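PDB 4K49: 1,4-dihydroxy-2-naphthoyl-CoA hydrolase from Escherichia coli, which catalyses the hydrolysis of 1,4-dihydroxy-2-naphthoyl-CoA to 1,4-dihydroxy-2-naphthoate and CoA in menaquinone biosynthesis, and also cleaves many other acyl-CoA thioesters. Local coordinates for residues A[10-15]-A[66-71]. Sequence-based numbering, arbitrary orientation.
Sequences EALNAM and GSVAGY. With HFQ (2,4-dihydroxyphenacyl coenzyme A), chain F.
Behind the acyl end of the thioesterase pocket, Leu12 of the short helix 9-14 and the nearby Met15 pack on Val68 of the long helix 55-72. The contact is small and apolar, and Val68 supplies both close contacts from helix 55-72. CG2 of Val68 is the shared contact point: it meets CD1 of Leu12 at 3.7 Å and the terminal CE of Met15 at 3.6 Å. SD of Met15 lies nearly as close to that methyl, 3.8 Å from CG2. Met15 runs extended to its sulfur and then bends (chi3 53°), which brings CE as well as SD against the valine. CG1 of Val68 touches CD1 of Leu12 more loosely, at 4.0 Å. Leu12 and Val68 are the nearest CA pair across the two segments, 8.6 Å apart. Phe28 and Leu36 of the neighbouring strands pack on both Leu12 and Val68, and Phe50 of the second subunit packs on Met15. Val68 also borders the ligand: its CB is 3.8 Å from O2B, a ring hydroxyl of HFQ. One residue earlier, CB of Ser67 lies 3.3 Å from C7B of the HFQ ring. OG of Ser67 is hydrogen-bonded to the backbone O of Glu63, the inferred nucleophile or proton acceptor. An N-terminal helix thus packs beside the acyl pocket on the long central helix, the sausage of the hotdog fold.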
ATOM      1  N   GLU A  10     -11.206  21.223   4.447  1.00 11.87           N
ATOM      2  CA  GLU A  10     -12.501  20.696   4.008  1.00 18.09           C
ATOM      3  C   GLU A  10     -12.451  20.195   2.580  1.00  9.32           C
ATOM      4  O   GLU A  10     -12.917  19.099   2.282  1.00  9.77           O
ATOM      5  CB  GLU A  10     -13.585  21.773   4.090  1.00 23.00           C
ATOM      6  CG  GLU A  10     -14.241  21.926   5.447  1.00 42.92           C
ATOM      7  CD  GLU A  10     -15.599  22.611   5.350  1.00 68.73           C
ATOM      8  OE1 GLU A  10     -15.960  23.068   4.240  1.00 57.21           O
ATOM      9  OE2 GLU A  10     -16.304  22.685   6.381  1.00 66.31           O
ATOM     10  N   ALA A  11     -11.905  21.013   1.691  1.00  8.15           N
ATOM     11  CA  ALA A  11     -11.864  20.664   0.280  1.00 13.19           C
ATOM     12  C   ALA A  11     -10.877  19.527   0.058  1.00 13.50           C
ATOM     13  O   ALA A  11     -11.096  18.665  -0.794  1.00 10.97           O
ATOM     14  CB  ALA A  11     -11.494  21.887  -0.570  1.00 14.33           C
ATOM     15  N   LEU A  12      -9.786  19.525   0.820  1.00  5.47           N
ATOM     16  CA  LEU A  12      -8.810  18.442   0.722  1.00 11.10           C
ATOM     17  C   LEU A  12      -9.469  17.126   1.127  1.00  8.62           C
ATOM     18  O   LEU A  12      -9.309  16.104   0.465  1.00  8.72           O
ATOM     19  CB  LEU A  12      -7.601  18.735   1.612  1.00 15.50           C
ATOM     20  CG  LEU A  12      -6.523  17.658   1.715  1.00 13.92           C
ATOM     21  CD1 LEU A  12      -5.974  17.336   0.353  1.00 13.84           C
ATOM     22  CD2 LEU A  12      -5.409  18.156   2.622  1.00  7.11           C
ATOM     23  N   ASN A  13     -10.226  17.155   2.217  1.00 12.85           N
ATOM     24  CA  ASN A  13     -10.912  15.951   2.668  1.00 10.21           C
ATOM     25  C   ASN A  13     -12.029  15.514   1.715  1.00 11.33           C
ATOM     26  O   ASN A  13     -12.319  14.328   1.593  1.00  7.68           O
ATOM     27  CB  ASN A  13     -11.417  16.139   4.102  1.00  6.65           C
ATOM     28  CG  ASN A  13     -10.327  15.894   5.126  1.00 14.56           C
ATOM     29  OD1 ASN A  13      -9.631  14.878   5.065  1.00  8.93           O
ATOM     30  ND2 ASN A  13     -10.143  16.834   6.049  1.00  6.72           N
ATOM     31  N   ALA A  14     -12.647  16.471   1.024  1.00 12.05           N
ATOM     32  CA  ALA A  14     -13.701  16.129   0.077  1.00 10.38           C
ATOM     33  C   ALA A  14     -13.159  15.312  -1.095  1.00 10.87           C
ATOM     34  O   ALA A  14     -13.911  14.573  -1.725  1.00 12.15           O
ATOM     35  CB  ALA A  14     -14.411  17.379  -0.423  1.00 14.94           C
ATOM     36  N   MET A  15     -11.866  15.445  -1.393  1.00  9.30           N
ATOM     37  CA  MET A  15     -11.255  14.729  -2.528  1.00  9.31           C
ATOM     38  C   MET A  15     -11.344  13.203  -2.389  1.00 11.86           C
ATOM     39  O   MET A  15     -11.351  12.469  -3.386  1.00  6.70           O
ATOM     40  CB  MET A  15      -9.770  15.100  -2.686  1.00  9.48           C
ATOM     41  CG  MET A  15      -9.468  16.533  -3.108  1.00 20.98           C
ATOM     42  SD  MET A  15      -7.685  16.851  -3.268  1.00 20.10           S
ATOM     43  CE  MET A  15      -7.201  15.522  -4.372  1.00 14.41           C
ATOM     44  N   GLY A  66       1.527  11.806   0.379  1.00  4.68           N
ATOM     45  CA  GLY A  66       2.589  12.271  -0.504  1.00  2.44           C
ATOM     46  C   GLY A  66       2.116  12.694  -1.892  1.00  3.64           C
ATOM     47  O   GLY A  66       2.570  13.715  -2.434  1.00  2.98           O
ATOM     48  N   SER A  67       1.202  11.924  -2.477  1.00  2.59           N
ATOM     49  CA  SER A  67       0.695  12.240  -3.810  1.00  3.11           C
ATOM     50  C   SER A  67      -0.124  13.525  -3.808  1.00  4.55           C
ATOM     51  O   SER A  67      -0.021  14.335  -4.734  1.00  2.54           O
ATOM     52  CB  SER A  67      -0.169  11.101  -4.362  1.00  4.69           C
ATOM     53  OG  SER A  67       0.554   9.893  -4.540  1.00  5.88           O
ATOM     54  N   VAL A  68      -0.970  13.721  -2.804  1.00  6.82           N
ATOM     55  CA  VAL A  68      -1.791  14.931  -2.840  1.00  4.15           C
ATOM     56  C   VAL A  68      -0.946  16.140  -2.455  1.00  8.71           C
ATOM     57  O   VAL A  68      -1.150  17.238  -2.974  1.00  4.80           O
ATOM     58  CB  VAL A  68      -3.105  14.814  -2.021  1.00  6.35           C
ATOM     59  CG1 VAL A  68      -2.853  14.992  -0.549  1.00  4.36           C
ATOM     60  CG2 VAL A  68      -4.109  15.863  -2.502  1.00  7.19           C
ATOM     61  N   ALA A  69       0.025  15.932  -1.568  1.00  4.52           N
ATOM     62  CA  ALA A  69       0.983  16.988  -1.265  1.00  5.01           C
ATOM     63  C   ALA A  69       1.685  17.382  -2.552  1.00  7.06           C
ATOM     64  O   ALA A  69       1.873  18.570  -2.834  1.00  4.71           O
ATOM     65  CB  ALA A  69       1.986  16.532  -0.243  1.00  4.38           C
ATOM     66  N   GLY A  70       2.079  16.383  -3.336  1.00  1.44           N
ATOM     67  CA  GLY A  70       2.781  16.665  -4.576  1.00  2.72           C
ATOM     68  C   GLY A  70       1.881  17.466  -5.497  1.00  5.14           C
ATOM     69  O   GLY A  70       2.299  18.467  -6.079  1.00  6.38           O
ATOM     70  N   TYR A  71       0.633  17.023  -5.610  1.00  4.23           N
ATOM     71  CA  TYR A  71      -0.361  17.684  -6.459  1.00  5.35           C
ATOM     72  C   TYR A  71      -0.489  19.157  -6.095  1.00  8.68           C
ATOM     73  O   TYR A  71      -0.520  20.042  -6.968  1.00  7.59           O
ATOM     74  CB  TYR A  71      -1.707  16.972  -6.294  1.00  4.54           C
ATOM     75  CG  TYR A  71      -2.899  17.705  -6.898  1.00  8.03           C
ATOM     76  CD1 TYR A  71      -3.080  17.768  -8.274  1.00 13.04           C
ATOM     77  CD2 TYR A  71      -3.851  18.303  -6.082  1.00 11.39           C
ATOM     78  CE1 TYR A  71      -4.176  18.428  -8.823  1.00 10.89           C
ATOM     79  CE2 TYR A  71      -4.946  18.958  -6.617  1.00 18.39           C
ATOM     80  CZ  TYR A  71      -5.101  19.017  -7.988  1.00 16.89           C
ATOM     81  OH  TYR A  71      -6.193  19.667  -8.512  1.00 26.54           O
TER
HETATM   82  CB  HFQ F 201      -0.717   8.065  -7.028  1.00  7.18           C
HETATM   83  N1A HFQ F 201      -0.364  10.732 -19.543  1.00 28.17           N
HETATM   84  O1A HFQ F 201       6.811   4.810 -21.977  1.00 15.47           O
HETATM   85  P1A HFQ F 201       6.097   4.227 -20.746  1.00 19.09           P
HETATM   86  C1B HFQ F 201      -1.904   7.814  -6.049  1.00  6.64           C
HETATM   87  O1B HFQ F 201      -2.217   6.613  -5.767  1.00  3.16           O
HETATM   88  C1D HFQ F 201       1.485   6.412 -21.024  1.00 18.09           C
HETATM   89  S1P HFQ F 201      -1.219   7.855  -8.730  1.00  6.04           S
HETATM   90  C2A HFQ F 201      -0.965   9.536 -19.653  1.00 25.58           C
HETATM   91  O2A HFQ F 201       6.046   2.692 -20.832  1.00 25.58           O
HETATM   92  P2A HFQ F 201       7.043   6.154 -19.019  1.00 18.96           P
HETATM   93  C2B HFQ F 201      -2.686   8.929  -5.467  1.00  6.82           C
HETATM   94  O2B HFQ F 201      -4.904  11.943  -3.668  1.00 13.54           O
HETATM   95  C2D HFQ F 201       2.287   6.012 -22.109  1.00 25.35           C
HETATM   96  O2D HFQ F 201       1.774   6.444 -23.376  1.00 18.81           O
HETATM   97  C2P HFQ F 201      -1.510   6.124  -8.996  1.00  3.70           C
HETATM   98  N3A HFQ F 201      -0.282   8.458 -20.079  1.00 25.86           N
HETATM   99  O3A HFQ F 201       6.836   4.633 -19.437  1.00 16.53           O
HETATM  100  C3B HFQ F 201      -3.330   8.690  -4.245  1.00  6.54           C
HETATM  101  O3B HFQ F 201      -2.178  10.466  -7.292  1.00  9.91           O
HETATM  102  C3D HFQ F 201       2.202   4.584 -22.042  1.00 14.06           C
HETATM  103  O3D HFQ F 201       0.865   4.234 -22.485  1.00 21.52           O
HETATM  104  P3D HFQ F 201       0.608   3.319 -23.829  1.00 24.22           P
HETATM  105  C3P HFQ F 201      -0.306   5.244  -9.116  1.00  4.07           C
HETATM  106  C4A HFQ F 201       1.027   8.569 -20.409  1.00 20.45           C
HETATM  107  O4A HFQ F 201       8.253   6.268 -18.215  1.00 20.74           O
HETATM  108  C4B HFQ F 201      -4.063   9.690  -3.661  1.00  6.74           C
HETATM  109  C4D HFQ F 201       2.261   4.300 -20.633  1.00 20.81           C
HETATM  110  O4D HFQ F 201       1.863   5.534 -19.972  1.00 15.89           O
HETATM  111  N4P HFQ F 201       0.636   5.629 -10.044  1.00  4.03           N
HETATM  112  C5A HFQ F 201       1.683   9.787 -20.312  1.00 20.07           C
HETATM  113  O5A HFQ F 201       7.195   7.071 -20.237  1.00 22.00           O
HETATM  114  C5B HFQ F 201      -4.164  10.940  -4.279  1.00  5.19           C
HETATM  115  C5D HFQ F 201       3.637   3.947 -20.260  1.00 12.73           C
HETATM  116  O5D HFQ F 201       4.637   4.794 -20.675  1.00 19.85           O
HETATM  117  C5P HFQ F 201       0.380   5.541 -11.434  1.00  9.35           C
HETATM  118  O5P HFQ F 201      -0.739   5.082 -11.868  1.00  4.36           O
HETATM  119  C6A HFQ F 201       0.938  10.904 -19.858  1.00 21.28           C
HETATM  120  N6A HFQ F 201       1.563  12.198 -19.728  1.00 20.29           N
HETATM  121  O6A HFQ F 201       5.768   6.560 -18.220  1.00 11.54           O
HETATM  122  C6B HFQ F 201      -3.525  11.185  -5.500  1.00  9.88           C
HETATM  123  C6P HFQ F 201       1.421   5.964 -12.443  1.00  3.36           C
HETATM  124  N7A HFQ F 201       2.982   9.573 -20.703  1.00 14.53           N
HETATM  125  O7A HFQ F 201       0.489   4.314 -25.092  1.00 32.67           O
HETATM  126  C7B HFQ F 201      -2.796  10.187  -6.090  1.00  8.93           C
HETATM  127  C7P HFQ F 201       1.726   4.818 -13.417  1.00  7.13           C
HETATM  128  C8A HFQ F 201       3.137   8.283 -21.047  1.00 20.00           C
HETATM  129  O8A HFQ F 201       1.712   2.399 -24.035  1.00 21.04           O
HETATM  130  N8P HFQ F 201       2.909   4.988 -14.241  1.00  3.04           N
HETATM  131  N9A HFQ F 201       1.944   7.679 -20.871  1.00 23.63           N
HETATM  132  O9A HFQ F 201      -0.707   2.547 -23.652  1.00 17.63           O
HETATM  133  C9P HFQ F 201       2.793   5.755 -15.485  1.00  8.86           C
HETATM  134  O9P HFQ F 201       1.749   6.215 -15.786  1.00  8.78           O
HETATM  135  CAP HFQ F 201       4.053   5.909 -16.321  1.00  9.33           C
HETATM  136  OAP HFQ F 201       5.118   5.250 -15.699  1.00  8.52           O
HETATM  137  CBP HFQ F 201       4.429   7.383 -16.495  1.00 10.72           C
HETATM  138  CCP HFQ F 201       5.755   7.381 -17.120  1.00  9.71           C
HETATM  139  CDP HFQ F 201       3.406   8.057 -17.431  1.00 10.93           C
HETATM  140  CEP HFQ F 201       4.468   8.049 -15.179  1.00  9.11           C